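Local coordinates for protein beta-galactosidase/beta-glucuronidase (Faecalibacterium prausnitzii L2-6, PDB 6MVF) that binds flavin mononucleotide and, as a glycoside hydrolase of family 2, probably cleaves beta-glucuronides, at residues 452-457 and 482-487; 397-402 and 432-437; 461-466 and 514-519. All blocks are in the same frame, centred on the assembly; numbering follows the deposited sequence.

Contact 1 of 3, residues 452-457 and 482-487; sequences YNHYFG and LGISEY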
ATOM      1  N   TYR A 452      -2.105  41.518 -19.628  1.00 25.87           N
ATOM      2  CA  TYR A 452      -1.200  41.673 -20.751  1.00 33.73           C
ATOM      3  C   TYR A 452      -0.055  40.668 -20.676  1.00 34.34           C
ATOM      4  O   TYR A 452       0.400  40.285 -19.591  1.00 30.14           O
ATOM      5  CB  TYR A 452      -0.630  43.090 -20.804  1.00 28.79           C
ATOM      6  CG  TYR A 452      -1.435  44.075 -21.612  1.00 27.94           C
ATOM      7  CD1 TYR A 452      -2.501  44.746 -21.052  1.00 31.66           C
ATOM      8  CD2 TYR A 452      -1.099  44.365 -22.931  1.00 37.79           C
ATOM      9  CE1 TYR A 452      -3.222  45.683 -21.784  1.00 38.81           C
ATOM     10  CE2 TYR A 452      -1.810  45.299 -23.675  1.00 32.36           C
ATOM     11  CZ  TYR A 452      -2.877  45.960 -23.093  1.00 38.85           C
ATOM     12  OH  TYR A 452      -3.609  46.891 -23.814  1.00 37.84           O
ATOM     13  N   ASN A 453       0.394  40.241 -21.857  1.00 30.86           N
ATOM     14  CA  ASN A 453       1.603  39.446 -22.006  1.00 29.55           C
ATOM     15  C   ASN A 453       2.754  40.390 -22.384  1.00 38.93           C
ATOM     16  O   ASN A 453       2.803  40.902 -23.510  1.00 37.45           O
ATOM     17  CB  ASN A 453       1.392  38.362 -23.061  1.00 27.69           C
ATOM     18  CG  ASN A 453       0.327  37.350 -22.659  1.00 32.20           C
ATOM     19  OD1 ASN A 453      -0.170  37.361 -21.535  1.00 30.84           O
ATOM     20  ND2 ASN A 453      -0.013  36.458 -23.577  1.00 31.06           N
ATOM     21  N   HIS A 454       3.687  40.619 -21.454  1.00 31.04           N
ATOM     22  CA  HIS A 454       4.789  41.534 -21.703  1.00 30.65           C
ATOM     23  C   HIS A 454       6.138  40.852 -21.533  1.00 40.15           C
ATOM     24  O   HIS A 454       6.329  40.032 -20.626  1.00 36.86           O
ATOM     25  CB  HIS A 454       4.713  42.739 -20.783  1.00 37.49           C
ATOM     26  CG  HIS A 454       3.720  43.758 -21.231  1.00 42.36           C
ATOM     27  ND1 HIS A 454       3.710  44.265 -22.514  1.00 38.60           N
ATOM     28  CD2 HIS A 454       2.691  44.349 -20.580  1.00 37.03           C
ATOM     29  CE1 HIS A 454       2.712  45.125 -22.633  1.00 38.63           C
ATOM     30  NE2 HIS A 454       2.083  45.196 -21.473  1.00 35.02           N
ATOM     31  N   TYR A 455       7.083  41.223 -22.400  1.00 38.44           N
ATOM     32  CA  TYR A 455       8.438  40.694 -22.330  1.00 31.97           C
ATOM     33  C   TYR A 455       9.459  41.815 -22.486  1.00 34.66           C
ATOM     34  O   TYR A 455      10.499  41.652 -23.133  1.00 32.82           O
ATOM     35  CB  TYR A 455       8.659  39.600 -23.375  1.00 34.35           C
ATOM     36  CG  TYR A 455       7.802  38.354 -23.205  1.00 36.03           C
ATOM     37  CD1 TYR A 455       8.254  37.275 -22.437  1.00 35.54           C
ATOM     38  CD2 TYR A 455       6.560  38.242 -23.830  1.00 29.43           C
ATOM     39  CE1 TYR A 455       7.493  36.124 -22.281  1.00 33.53           C
ATOM     40  CE2 TYR A 455       5.787  37.090 -23.678  1.00 42.92           C
ATOM     41  CZ  TYR A 455       6.264  36.036 -22.897  1.00 36.36           C
ATOM     42  OH  TYR A 455       5.525  34.890 -22.747  1.00 30.83           O
ATOM     43  N   PHE A 456       9.183  42.970 -21.881  1.00 37.27           N
ATOM     44  CA  PHE A 456      10.180  44.029 -21.834  1.00 35.79           C
ATOM     45  C   PHE A 456      11.407  43.539 -21.084  1.00 33.44           C
ATOM     46  O   PHE A 456      11.331  43.202 -19.897  1.00 36.05           O
ATOM     47  CB  PHE A 456       9.612  45.284 -21.177  1.00 36.88           C
ATOM     48  CG  PHE A 456       8.326  45.748 -21.788  1.00 39.53           C
ATOM     49  CD1 PHE A 456       8.282  46.136 -23.117  1.00 39.85           C
ATOM     50  CD2 PHE A 456       7.167  45.806 -21.029  1.00 33.55           C
ATOM     51  CE1 PHE A 456       7.110  46.553 -23.684  1.00 33.42           C
ATOM     52  CE2 PHE A 456       5.999  46.224 -21.578  1.00 35.29           C
ATOM     53  CZ  PHE A 456       5.965  46.599 -22.915  1.00 43.65           C
ATOM     54  N   GLY A 457      12.540  43.507 -21.780  1.00 32.99           N
ATOM     55  CA  GLY A 457      13.761  42.930 -21.263  1.00 33.88           C
ATOM     56  C   GLY A 457      14.140  41.598 -21.887  1.00 34.01           C
ATOM     57  O   GLY A 457      15.209  41.071 -21.556  1.00 34.51           O
ATOM     58  N   LEU A 482      -6.008  45.289 -13.885  1.00 24.56           N
ATOM     59  CA  LEU A 482      -4.852  44.884 -14.673  1.00 27.17           C
ATOM     60  C   LEU A 482      -4.113  43.738 -13.985  1.00 30.58           C
ATOM     61  O   LEU A 482      -3.816  43.805 -12.784  1.00 28.33           O
ATOM     62  CB  LEU A 482      -3.903  46.063 -14.897  1.00 24.30           C
ATOM     63  CG  LEU A 482      -2.642  45.694 -15.672  1.00 29.79           C
ATOM     64  CD1 LEU A 482      -3.015  45.367 -17.103  1.00 24.38           C
ATOM     65  CD2 LEU A 482      -1.550  46.767 -15.609  1.00 25.28           C
ATOM     66  N   GLY A 483      -3.842  42.680 -14.753  1.00 24.31           N
ATOM     67  CA  GLY A 483      -2.888  41.671 -14.357  1.00 27.19           C
ATOM     68  C   GLY A 483      -1.879  41.458 -15.471  1.00 29.51           C
ATOM     69  O   GLY A 483      -2.009  42.016 -16.562  1.00 30.38           O
ATOM     70  N   ILE A 484      -0.862  40.651 -15.178  1.00 22.15           N
ATOM     71  CA  ILE A 484       0.138  40.275 -16.171  1.00 28.66           C
ATOM     72  C   ILE A 484       0.064  38.763 -16.350  1.00 30.36           C
ATOM     73  O   ILE A 484       0.540  38.001 -15.493  1.00 29.61           O
ATOM     74  CB  ILE A 484       1.555  40.738 -15.786  1.00 30.39           C
ATOM     75  CG1 ILE A 484       1.602  42.272 -15.729  1.00 30.89           C
ATOM     76  CG2 ILE A 484       2.602  40.203 -16.775  1.00 22.31           C
ATOM     77  CD1 ILE A 484       1.039  42.984 -16.990  1.00 25.02           C
ATOM     78  N   SER A 485      -0.534  38.330 -17.467  1.00 27.92           N
ATOM     79  CA  SER A 485      -0.776  36.909 -17.703  1.00 29.93           C
ATOM     80  C   SER A 485       0.446  36.165 -18.224  1.00 27.96           C
ATOM     81  O   SER A 485       0.473  34.935 -18.142  1.00 31.65           O
ATOM     82  CB  SER A 485      -1.942  36.728 -18.678  1.00 31.91           C
ATOM     83  OG  SER A 485      -1.854  37.646 -19.759  1.00 30.05           O
ATOM     84  N   GLU A 486       1.416  36.867 -18.813  1.00 30.74           N
ATOM     85  CA  GLU A 486       2.715  36.302 -19.164  1.00 30.76           C
ATOM     86  C   GLU A 486       3.760  37.385 -19.019  1.00 30.07           C
ATOM     87  O   GLU A 486       3.543  38.532 -19.428  1.00 29.04           O
ATOM     88  CB  GLU A 486       2.831  35.762 -20.602  1.00 27.27           C
ATOM     89  CG  GLU A 486       1.785  34.784 -21.046  1.00 32.99           C
ATOM     90  CD  GLU A 486       2.053  34.240 -22.442  1.00 38.49           C
ATOM     91  OE1 GLU A 486       3.138  34.534 -23.010  1.00 40.02           O
ATOM     92  OE2 GLU A 486       1.173  33.509 -22.970  1.00 45.21           O
ATOM     93  N   TYR A 487       4.878  36.997 -18.424  1.00 27.30           N
ATOM     94  CA  TYR A 487       6.138  37.714 -18.453  1.00 26.47           C
ATOM     95  C   TYR A 487       7.211  36.670 -18.184  1.00 33.93           C
ATOM     96  O   TYR A 487       6.938  35.640 -17.563  1.00 34.16           O
ATOM     97  CB  TYR A 487       6.182  38.841 -17.416  1.00 28.00           C
ATOM     98  CG  TYR A 487       6.238  38.386 -15.977  1.00 27.86           C
ATOM     99  CD1 TYR A 487       5.072  38.068 -15.269  1.00 31.49           C
ATOM    100  CD2 TYR A 487       7.455  38.269 -15.320  1.00 28.66           C
ATOM    101  CE1 TYR A 487       5.134  37.651 -13.937  1.00 27.25           C
ATOM    102  CE2 TYR A 487       7.529  37.859 -14.001  1.00 28.38           C
ATOM    103  CZ  TYR A 487       6.373  37.555 -13.313  1.00 29.77           C
ATOM    104  OH  TYR A 487       6.477  37.169 -11.996  1.00 24.50           O
TER
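Tyr452 and Asn453 run parallel to 482-487, where Tyr452 N gives a hydrogen bond to Gly483 O (3.1 Å) and, beyond a corner at Ser485, His454 N gives another to Glu486 O (2.9 Å). At the corner Ser485 N makes a weak bond to Tyr452 O.

The side chains of Asn453 and Glu486 leave the same face and stack, amide and carboxylate planes 20° apart, with Asn453 CG 3.4 Å from Glu486 CG. Standing beside its backbone N (chi1 -64°), the Asn453 amide turns OD1 toward Ser485 OG, which donates to it, while ND2 bonds to Asn398 OD1, at the end of strand 391-398, and Glu399 OE2 just after it. The phenol of Tyr455 brings its hydroxyl to Glu486 OE1, which sits in the plane of the ring at its edge; the modelled 2.4 Å between Tyr455 OH and Glu486 OE1 is doubtfully short. On the other face Ile484 CD1 meets Tyr452 CB at 4.2 Å.

The segments close the beta-alpha-beta unit of strand 450-453, helix 466-476 and strand 482-487, sixth and seventh strands of the TIM barrel, whose C-terminal rim carries the active site in family 2.

Contact 2 of 3, residues 397-402 and 432-437; sequences SNEILI and AHVSHT
Val434 CG2, packed against the Glu399 and Ile402 side chains, has a sister methyl, CG1, lying 3.7 Å above the plane of the His436 imidazole and over its centre. Leu401 O approaches the same ring obliquely, well short of bonding. The Glu399 carboxylate has Val434 CG2 beside it, and the Asn398 amide sets OD1 3.4 Å from Ala432 CB while OD1 accepts from Asn453 ND2.

Glu399 runs almost perpendicular to Val434. With CG beside its backbone N (chi1 -69°) and the chain extended beyond, Glu399 rests CG on Val434 CB at 3.6 Å. Its OE2 takes a bond from a water that in turn accepts Ser435 N, and another from Asn453 ND2 of strand 450-453. Ile402 CG1 meets Val434 CG2 at 3.7 Å, and Leu401 CD1 lies across Thr437.

The backbones join as parallel strands. Ala432 N donates to Ser397 O (3.1 Å), and Glu399 N to Ala432 O at 2.8 Å. A second water binds Ser397 OG, Ile400 N and Ala432 O; Ser397 OG is also hydrogen-bonded to His413 NE2 of helix 407-423. After strand 428-433, Val434 to Thr437 form a type I turn in which Val434 O receives both Thr437 N and Thr437 OG1 on one face of its plane.

This is the parallel strand pair of a beta-alpha-beta crossover, 391-398 and 428-433 being the fourth and fifth TIM-barrel strands; the loops that leave them pack on each other at the C-terminal rim, where family 2 hydrolases build their active site.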
ATOM      1  N   SER A 397      -9.548  34.329 -24.671  1.00 25.86           N
ATOM      2  CA  SER A 397      -8.575  34.293 -25.769  1.00 29.13           C
ATOM      3  C   SER A 397      -7.192  34.667 -25.255  1.00 25.33           C
ATOM      4  O   SER A 397      -7.048  35.328 -24.225  1.00 28.43           O
ATOM      5  CB  SER A 397      -8.959  35.227 -26.930  1.00 32.95           C
ATOM      6  OG  SER A 397      -8.875  36.594 -26.561  1.00 29.32           O
ATOM      7  N   ASN A 398      -6.175  34.250 -26.005  1.00 32.68           N
ATOM      8  CA  ASN A 398      -4.786  34.636 -25.752  1.00 33.34           C
ATOM      9  C   ASN A 398      -4.218  35.278 -27.010  1.00 31.69           C
ATOM     10  O   ASN A 398      -4.168  34.637 -28.065  1.00 33.15           O
ATOM     11  CB  ASN A 398      -3.923  33.432 -25.345  1.00 31.10           C
ATOM     12  CG  ASN A 398      -2.464  33.809 -25.135  1.00 37.10           C
ATOM     13  OD1 ASN A 398      -2.130  34.507 -24.169  1.00 34.30           O
ATOM     14  ND2 ASN A 398      -1.584  33.351 -26.033  1.00 33.47           N
ATOM     15  N   GLU A 399      -3.811  36.543 -26.903  1.00 29.67           N
ATOM     16  CA  GLU A 399      -3.029  37.206 -27.953  1.00 37.07           C
ATOM     17  C   GLU A 399      -3.724  37.148 -29.312  1.00 34.11           C
ATOM     18  O   GLU A 399      -3.074  37.026 -30.353  1.00 29.92           O
ATOM     19  CB  GLU A 399      -1.624  36.602 -28.045  1.00 32.59           C
ATOM     20  CG  GLU A 399      -0.748  36.905 -26.866  1.00 26.99           C
ATOM     21  CD  GLU A 399       0.681  36.427 -27.079  1.00 44.37           C
ATOM     22  OE1 GLU A 399       0.902  35.663 -28.048  1.00 47.59           O
ATOM     23  OE2 GLU A 399       1.581  36.808 -26.285  1.00 43.08           O
ATOM     24  N   ILE A 400      -5.057  37.254 -29.306  1.00 29.76           N
ATOM     25  CA  ILE A 400      -5.839  37.054 -30.522  1.00 36.60           C
ATOM     26  C   ILE A 400      -5.572  38.129 -31.595  1.00 38.84           C
ATOM     27  O   ILE A 400      -5.907  37.925 -32.772  1.00 37.07           O
ATOM     28  CB  ILE A 400      -7.342  36.960 -30.158  1.00 31.65           C
ATOM     29  CG1 ILE A 400      -8.105  36.210 -31.254  1.00 35.40           C
ATOM     30  CG2 ILE A 400      -7.946  38.341 -29.907  1.00 29.17           C
ATOM     31  CD1 ILE A 400      -7.416  34.922 -31.726  1.00 31.99           C
ATOM     32  N   LEU A 401      -4.947  39.253 -31.237  1.00 33.49           N
ATOM     33  CA  LEU A 401      -4.656  40.293 -32.224  1.00 35.68           C
ATOM     34  C   LEU A 401      -3.370  40.064 -32.996  1.00 40.21           C
ATOM     35  O   LEU A 401      -3.014  40.911 -33.817  1.00 43.51           O
ATOM     36  CB  LEU A 401      -4.560  41.672 -31.572  1.00 34.43           C
ATOM     37  CG  LEU A 401      -5.783  42.260 -30.886  1.00 31.21           C
ATOM     38  CD1 LEU A 401      -5.509  43.708 -30.554  1.00 33.79           C
ATOM     39  CD2 LEU A 401      -7.006  42.099 -31.738  1.00 29.80           C
ATOM     40  N   ILE A 402      -2.638  38.980 -32.740  1.00 43.88           N
ATOM     41  CA  ILE A 402      -1.424  38.745 -33.511  1.00 40.23           C
ATOM     42  C   ILE A 402      -1.753  38.672 -34.996  1.00 39.14           C
ATOM     43  O   ILE A 402      -0.992  39.163 -35.837  1.00 41.96           O
ATOM     44  CB  ILE A 402      -0.700  37.480 -33.016  1.00 41.85           C
ATOM     45  CG1 ILE A 402       0.190  37.815 -31.818  1.00 39.99           C
ATOM     46  CG2 ILE A 402       0.154  36.856 -34.121  1.00 31.51           C
ATOM     47  CD1 ILE A 402       0.649  36.575 -31.054  1.00 31.38           C
ATOM     48  N   ALA A 432      -6.156  37.502 -22.201  1.00 29.11           N
ATOM     49  CA  ALA A 432      -4.716  37.761 -22.237  1.00 32.36           C
ATOM     50  C   ALA A 432      -4.372  38.492 -23.531  1.00 31.74           C
ATOM     51  O   ALA A 432      -4.548  37.946 -24.628  1.00 29.27           O
ATOM     52  CB  ALA A 432      -3.914  36.464 -22.101  1.00 31.52           C
ATOM     53  N   HIS A 433      -3.903  39.732 -23.402  1.00 31.23           N
ATOM     54  CA  HIS A 433      -3.564  40.557 -24.561  1.00 32.37           C
ATOM     55  C   HIS A 433      -2.112  40.352 -24.995  1.00 33.51           C
ATOM     56  O   HIS A 433      -1.211  40.184 -24.160  1.00 29.14           O
ATOM     57  CB  HIS A 433      -3.781  42.039 -24.251  1.00 29.12           C
ATOM     58  CG  HIS A 433      -5.194  42.403 -23.927  1.00 31.74           C
ATOM     59  ND1 HIS A 433      -6.228  42.241 -24.825  1.00 28.68           N
ATOM     60  CD2 HIS A 433      -5.741  42.952 -22.814  1.00 29.48           C
ATOM     61  CE1 HIS A 433      -7.355  42.656 -24.270  1.00 34.18           C
ATOM     62  NE2 HIS A 433      -7.087  43.092 -23.051  1.00 30.23           N
ATOM     63  N   VAL A 434      -1.887  40.384 -26.315  1.00 30.50           N
ATOM     64  CA  VAL A 434      -0.519  40.471 -26.824  1.00 35.44           C
ATOM     65  C   VAL A 434       0.087  41.827 -26.448  1.00 37.51           C
ATOM     66  O   VAL A 434      -0.617  42.811 -26.181  1.00 36.30           O
ATOM     67  CB  VAL A 434      -0.480  40.229 -28.346  1.00 36.21           C
ATOM     68  CG1 VAL A 434      -1.087  41.399 -29.109  1.00 36.89           C
ATOM     69  CG2 VAL A 434       0.956  39.936 -28.825  1.00 35.94           C
ATOM     70  N   SER A 435       1.421  41.867 -26.412  1.00 35.90           N
ATOM     71  CA  SER A 435       2.122  43.011 -25.836  1.00 38.19           C
ATOM     72  C   SER A 435       1.743  44.324 -26.519  1.00 40.97           C
ATOM     73  O   SER A 435       1.570  45.353 -25.852  1.00 37.78           O
ATOM     74  CB  SER A 435       3.629  42.785 -25.922  1.00 31.84           C
ATOM     75  OG  SER A 435       4.319  43.745 -25.157  1.00 35.54           O
ATOM     76  N   HIS A 436       1.606  44.310 -27.841  1.00 41.62           N
ATOM     77  CA  HIS A 436       1.398  45.536 -28.600  1.00 38.84           C
ATOM     78  C   HIS A 436      -0.068  45.920 -28.725  1.00 39.41           C
ATOM     79  O   HIS A 436      -0.389  46.829 -29.498  1.00 46.00           O
ATOM     80  CB  HIS A 436       2.034  45.414 -29.992  1.00 43.07           C
ATOM     81  CG  HIS A 436       1.450  44.334 -30.863  1.00 50.61           C
ATOM     82  ND1 HIS A 436       2.029  43.086 -30.994  1.00 52.70           N
ATOM     83  CD2 HIS A 436       0.368  44.332 -31.683  1.00 37.17           C
ATOM     84  CE1 HIS A 436       1.318  42.360 -31.840  1.00 50.18           C
ATOM     85  NE2 HIS A 436       0.306  43.093 -32.274  1.00 38.60           N
ATOM     86  N   THR A 437      -0.953  45.254 -27.984  1.00 40.10           N
ATOM     87  CA  THR A 437      -2.380  45.560 -28.027  1.00 38.52           C
ATOM     88  C   THR A 437      -2.612  47.024 -27.670  1.00 40.67           C
ATOM     89  O   THR A 437      -2.143  47.481 -26.612  1.00 34.51           O
ATOM     90  CB  THR A 437      -3.160  44.664 -27.060  1.00 36.03           C
ATOM     91  OG1 THR A 437      -3.108  43.307 -27.514  1.00 35.86           O
ATOM     92  CG2 THR A 437      -4.628  45.110 -26.960  1.00 28.41           C
TER
HETATM   93  O   HOH W   1      -6.245  37.760 -26.703  1.00 27.03           O
HETATM   94  O   HOH W   2       3.073  39.530 -26.116  1.00 34.47           O

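Contact 3 of 3, residues 461-466 and 514-519; sequences GKIEQN and HEYMAQ
Because CG of Tyr516 points opposite to its backbone N (chi1 176°), the phenol extends from helix 507-522 across Ile463, while in Met517 the bend at chi2 (-61°) brings SD to Asn466, and chi3 (-74°) turns CE toward its OD1.

Ile463 and Tyr516 lie alongside, their side chains pointing opposite ways. The methyl CG2 of Ile463 touches the base of the ring, 3.5 Å from Tyr516 CG, and farther out the carbonyl oxygen of Ile463 stands 3.6 Å above the ring plane, away from the ring centre. Asn466 CB comes to Tyr516 CE1 at 3.8 Å, obliquely.

Met517 lies athwart Asn466, SD 3.6 Å from Asn466 CG and also in the plane of the Tyr516 ring, at its edge. That amide is held by two bonds from ND2, to Ile463 O (2.8 Å) and to Phe456 O; Ile463 O also receives Asn466 N. At the far end of the phenol a water bridges Tyr516 OH and Glu464 O, and the hydroxyl is hydrogen-bonded to Gly467 N in the first turn of helix 466-476.

No direct hydrogen bond crosses between the two segments; the contact is made by van der Waals packing, part of it with polar groups. It seats the 3-10 turn that opens helix 466-476 against helix 507-522, two successive helices on the outer layer of the TIM barrel.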
ATOM      1  N   GLY A 461      13.230  46.071 -25.534  1.00 30.84           N
ATOM      2  CA  GLY A 461      13.203  46.926 -24.367  1.00 32.74           C
ATOM      3  C   GLY A 461      14.138  46.495 -23.243  1.00 38.22           C
ATOM      4  O   GLY A 461      14.902  45.529 -23.331  1.00 38.63           O
ATOM      5  N   LYS A 462      14.062  47.259 -22.161  1.00 39.47           N
ATOM      6  CA  LYS A 462      14.831  47.005 -20.958  1.00 34.10           C
ATOM      7  C   LYS A 462      13.915  46.497 -19.845  1.00 39.14           C
ATOM      8  O   LYS A 462      12.718  46.827 -19.787  1.00 32.58           O
ATOM      9  CB  LYS A 462      15.575  48.272 -20.505  1.00 30.18           C
ATOM     10  CG  LYS A 462      16.599  48.795 -21.514  1.00 42.48           C
ATOM     11  CD  LYS A 462      17.316  50.111 -21.078  1.00 56.45           C
ATOM     12  CE  LYS A 462      16.426  51.375 -21.160  1.00 54.46           C
ATOM     13  NZ  LYS A 462      15.617  51.626 -19.916  1.00 58.10           N
ATOM     14  N   ILE A 463      14.509  45.678 -18.968  1.00 32.45           N
ATOM     15  CA  ILE A 463      13.849  45.185 -17.756  1.00 34.36           C
ATOM     16  C   ILE A 463      13.200  46.327 -16.974  1.00 32.36           C
ATOM     17  O   ILE A 463      12.054  46.226 -16.519  1.00 31.58           O
ATOM     18  CB  ILE A 463      14.878  44.425 -16.891  1.00 35.99           C
ATOM     19  CG1 ILE A 463      15.200  43.056 -17.506  1.00 27.79           C
ATOM     20  CG2 ILE A 463      14.427  44.329 -15.432  1.00 26.24           C
ATOM     21  CD1 ILE A 463      16.399  42.420 -16.909  1.00 27.64           C
ATOM     22  N   GLU A 464      13.924  47.430 -16.816  1.00 35.34           N
ATOM     23  CA  GLU A 464      13.469  48.593 -16.064  1.00 37.25           C
ATOM     24  C   GLU A 464      12.258  49.281 -16.694  1.00 39.64           C
ATOM     25  O   GLU A 464      11.751  50.247 -16.119  1.00 36.51           O
ATOM     26  CB  GLU A 464      14.614  49.601 -15.924  1.00 38.20           C
ATOM     27  CG  GLU A 464      15.790  49.129 -15.055  1.00 48.18           C
ATOM     28  CD  GLU A 464      16.618  47.983 -15.669  1.00 54.29           C
ATOM     29  OE1 GLU A 464      16.622  47.811 -16.925  1.00 38.72           O
ATOM     30  OE2 GLU A 464      17.261  47.250 -14.870  1.00 56.67           O
ATOM     31  N   GLN A 465      11.776  48.806 -17.855  1.00 33.57           N
ATOM     32  CA  GLN A 465      10.582  49.391 -18.466  1.00 36.63           C
ATOM     33  C   GLN A 465       9.275  48.815 -17.924  1.00 37.49           C
ATOM     34  O   GLN A 465       8.211  49.406 -18.153  1.00 34.61           O
ATOM     35  CB  GLN A 465      10.610  49.209 -19.986  1.00 33.15           C
ATOM     36  CG  GLN A 465      11.695  50.012 -20.690  1.00 35.94           C
ATOM     37  CD  GLN A 465      11.607  49.906 -22.195  1.00 36.38           C
ATOM     38  OE1 GLN A 465      11.425  48.825 -22.747  1.00 40.29           O
ATOM     39  NE2 GLN A 465      11.699  51.036 -22.864  1.00 41.89           N
ATOM     40  N   ASN A 466       9.327  47.694 -17.207  1.00 35.70           N
ATOM     41  CA  ASN A 466       8.102  46.994 -16.820  1.00 38.68           C
ATOM     42  C   ASN A 466       7.280  47.797 -15.815  1.00 37.41           C
ATOM     43  O   ASN A 466       6.069  47.988 -15.998  1.00 37.86           O
ATOM     44  CB  ASN A 466       8.461  45.618 -16.250  1.00 33.19           C
ATOM     45  CG  ASN A 466       8.862  44.647 -17.328  1.00 36.11           C
ATOM     46  OD1 ASN A 466       8.003  44.132 -18.051  1.00 33.28           O
ATOM     47  ND2 ASN A 466      10.171  44.416 -17.477  1.00 31.65           N
ATOM     48  N   HIS A 514      13.832  38.220 -13.242  1.00 29.89           N
ATOM     49  CA  HIS A 514      12.811  37.864 -12.262  1.00 28.56           C
ATOM     50  C   HIS A 514      13.066  38.478 -10.892  1.00 28.15           C
ATOM     51  O   HIS A 514      12.112  38.691 -10.137  1.00 27.63           O
ATOM     52  CB  HIS A 514      12.690  36.352 -12.161  1.00 27.19           C
ATOM     53  CG  HIS A 514      11.977  35.736 -13.319  1.00 22.58           C
ATOM     54  ND1 HIS A 514      10.667  36.038 -13.629  1.00 23.51           N
ATOM     55  CD2 HIS A 514      12.391  34.853 -14.255  1.00 23.62           C
ATOM     56  CE1 HIS A 514      10.299  35.348 -14.693  1.00 26.00           C
ATOM     57  NE2 HIS A 514      11.328  34.622 -15.095  1.00 25.29           N
ATOM     58  N   GLU A 515      14.320  38.783 -10.554  1.00 29.23           N
ATOM     59  CA  GLU A 515      14.579  39.620  -9.384  1.00 30.66           C
ATOM     60  C   GLU A 515      13.786  40.921  -9.463  1.00 33.57           C
ATOM     61  O   GLU A 515      13.141  41.333  -8.488  1.00 31.14           O
ATOM     62  CB  GLU A 515      16.077  39.910  -9.249  1.00 29.14           C
ATOM     63  CG  GLU A 515      16.879  38.748  -8.658  1.00 33.76           C
ATOM     64  CD  GLU A 515      18.398  38.926  -8.784  1.00 39.75           C
ATOM     65  OE1 GLU A 515      18.895  40.073  -8.908  1.00 42.19           O
ATOM     66  OE2 GLU A 515      19.101  37.899  -8.759  1.00 38.87           O
ATOM     67  N   TYR A 516      13.802  41.574 -10.631  1.00 34.37           N
ATOM     68  CA  TYR A 516      13.075  42.832 -10.774  1.00 31.59           C
ATOM     69  C   TYR A 516      11.565  42.604 -10.720  1.00 28.89           C
ATOM     70  O   TYR A 516      10.850  43.334 -10.030  1.00 33.03           O
ATOM     71  CB  TYR A 516      13.486  43.540 -12.072  1.00 25.98           C
ATOM     72  CG  TYR A 516      12.718  44.820 -12.377  1.00 24.76           C
ATOM     73  CD1 TYR A 516      11.426  44.772 -12.901  1.00 25.65           C
ATOM     74  CD2 TYR A 516      13.289  46.076 -12.158  1.00 24.43           C
ATOM     75  CE1 TYR A 516      10.712  45.928 -13.186  1.00 29.14           C
ATOM     76  CE2 TYR A 516      12.592  47.249 -12.458  1.00 26.81           C
ATOM     77  CZ  TYR A 516      11.294  47.160 -12.966  1.00 34.40           C
ATOM     78  OH  TYR A 516      10.566  48.289 -13.260  1.00 32.83           O
ATOM     79  N   MET A 517      11.062  41.598 -11.440  1.00 28.71           N
ATOM     80  CA  MET A 517       9.614  41.419 -11.548  1.00 27.69           C
ATOM     81  C   MET A 517       8.997  40.993 -10.222  1.00 30.28           C
ATOM     82  O   MET A 517       7.897  41.441  -9.876  1.00 34.10           O
ATOM     83  CB  MET A 517       9.285  40.396 -12.632  1.00 26.09           C
ATOM     84  CG  MET A 517       9.769  40.802 -14.004  1.00 33.74           C
ATOM     85  SD  MET A 517       9.020  42.355 -14.562  1.00 34.55           S
ATOM     86  CE  MET A 517       7.355  41.814 -14.966  1.00 27.21           C
ATOM     87  N   ALA A 518       9.666  40.103  -9.490  1.00 22.56           N
ATOM     88  CA  ALA A 518       9.179  39.694  -8.181  1.00 26.76           C
ATOM     89  C   ALA A 518       8.919  40.905  -7.307  1.00 30.33           C
ATOM     90  O   ALA A 518       7.879  41.001  -6.647  1.00 27.88           O
ATOM     91  CB  ALA A 518      10.193  38.762  -7.503  1.00 27.31           C
ATOM     92  N   GLN A 519       9.868  41.845  -7.298  1.00 27.77           N
ATOM     93  CA  GLN A 519       9.735  43.052  -6.499  1.00 26.60           C
ATOM     94  C   GLN A 519       8.731  44.028  -7.121  1.00 27.47           C
ATOM     95  O   GLN A 519       8.008  44.714  -6.394  1.00 24.88           O
ATOM     96  CB  GLN A 519      11.117  43.698  -6.331  1.00 25.75           C
ATOM     97  CG  GLN A 519      11.111  44.917  -5.436  1.00 22.36           C
ATOM     98  CD  GLN A 519      10.700  44.556  -4.036  1.00 35.14           C
ATOM     99  OE1 GLN A 519      11.236  43.601  -3.462  1.00 31.49           O
ATOM    100  NE2 GLN A 519       9.715  45.285  -3.482  1.00 27.77           N
TER
HETATM  101  O   HOH W   3      11.710  50.442 -12.923  1.00 35.35           O

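Contacts 1 and 2 are successive steps round one barrel wall, their centres about 11 Å apart; Asn453 N to His433 O (2.8 Å) and His454 ND1 to Ser435 OG (2.8 Å) probably bond them together. Both lie at the C-terminal ends of barrel strands four to seven, the rim where family 2 hydrolases carry their active site, and the Asn453 amide links them there to Asn398 and Glu399. Contact 3, also about 11 Å from contact 1, moves outward to helices, with Tyr487 CE2 packed on Met517 CB at 3.4 Å. Contacts 2 and 3 do not touch. All three lie away from the FMN pocket, to which helix 368-385 supplies Lys379 and Ile383.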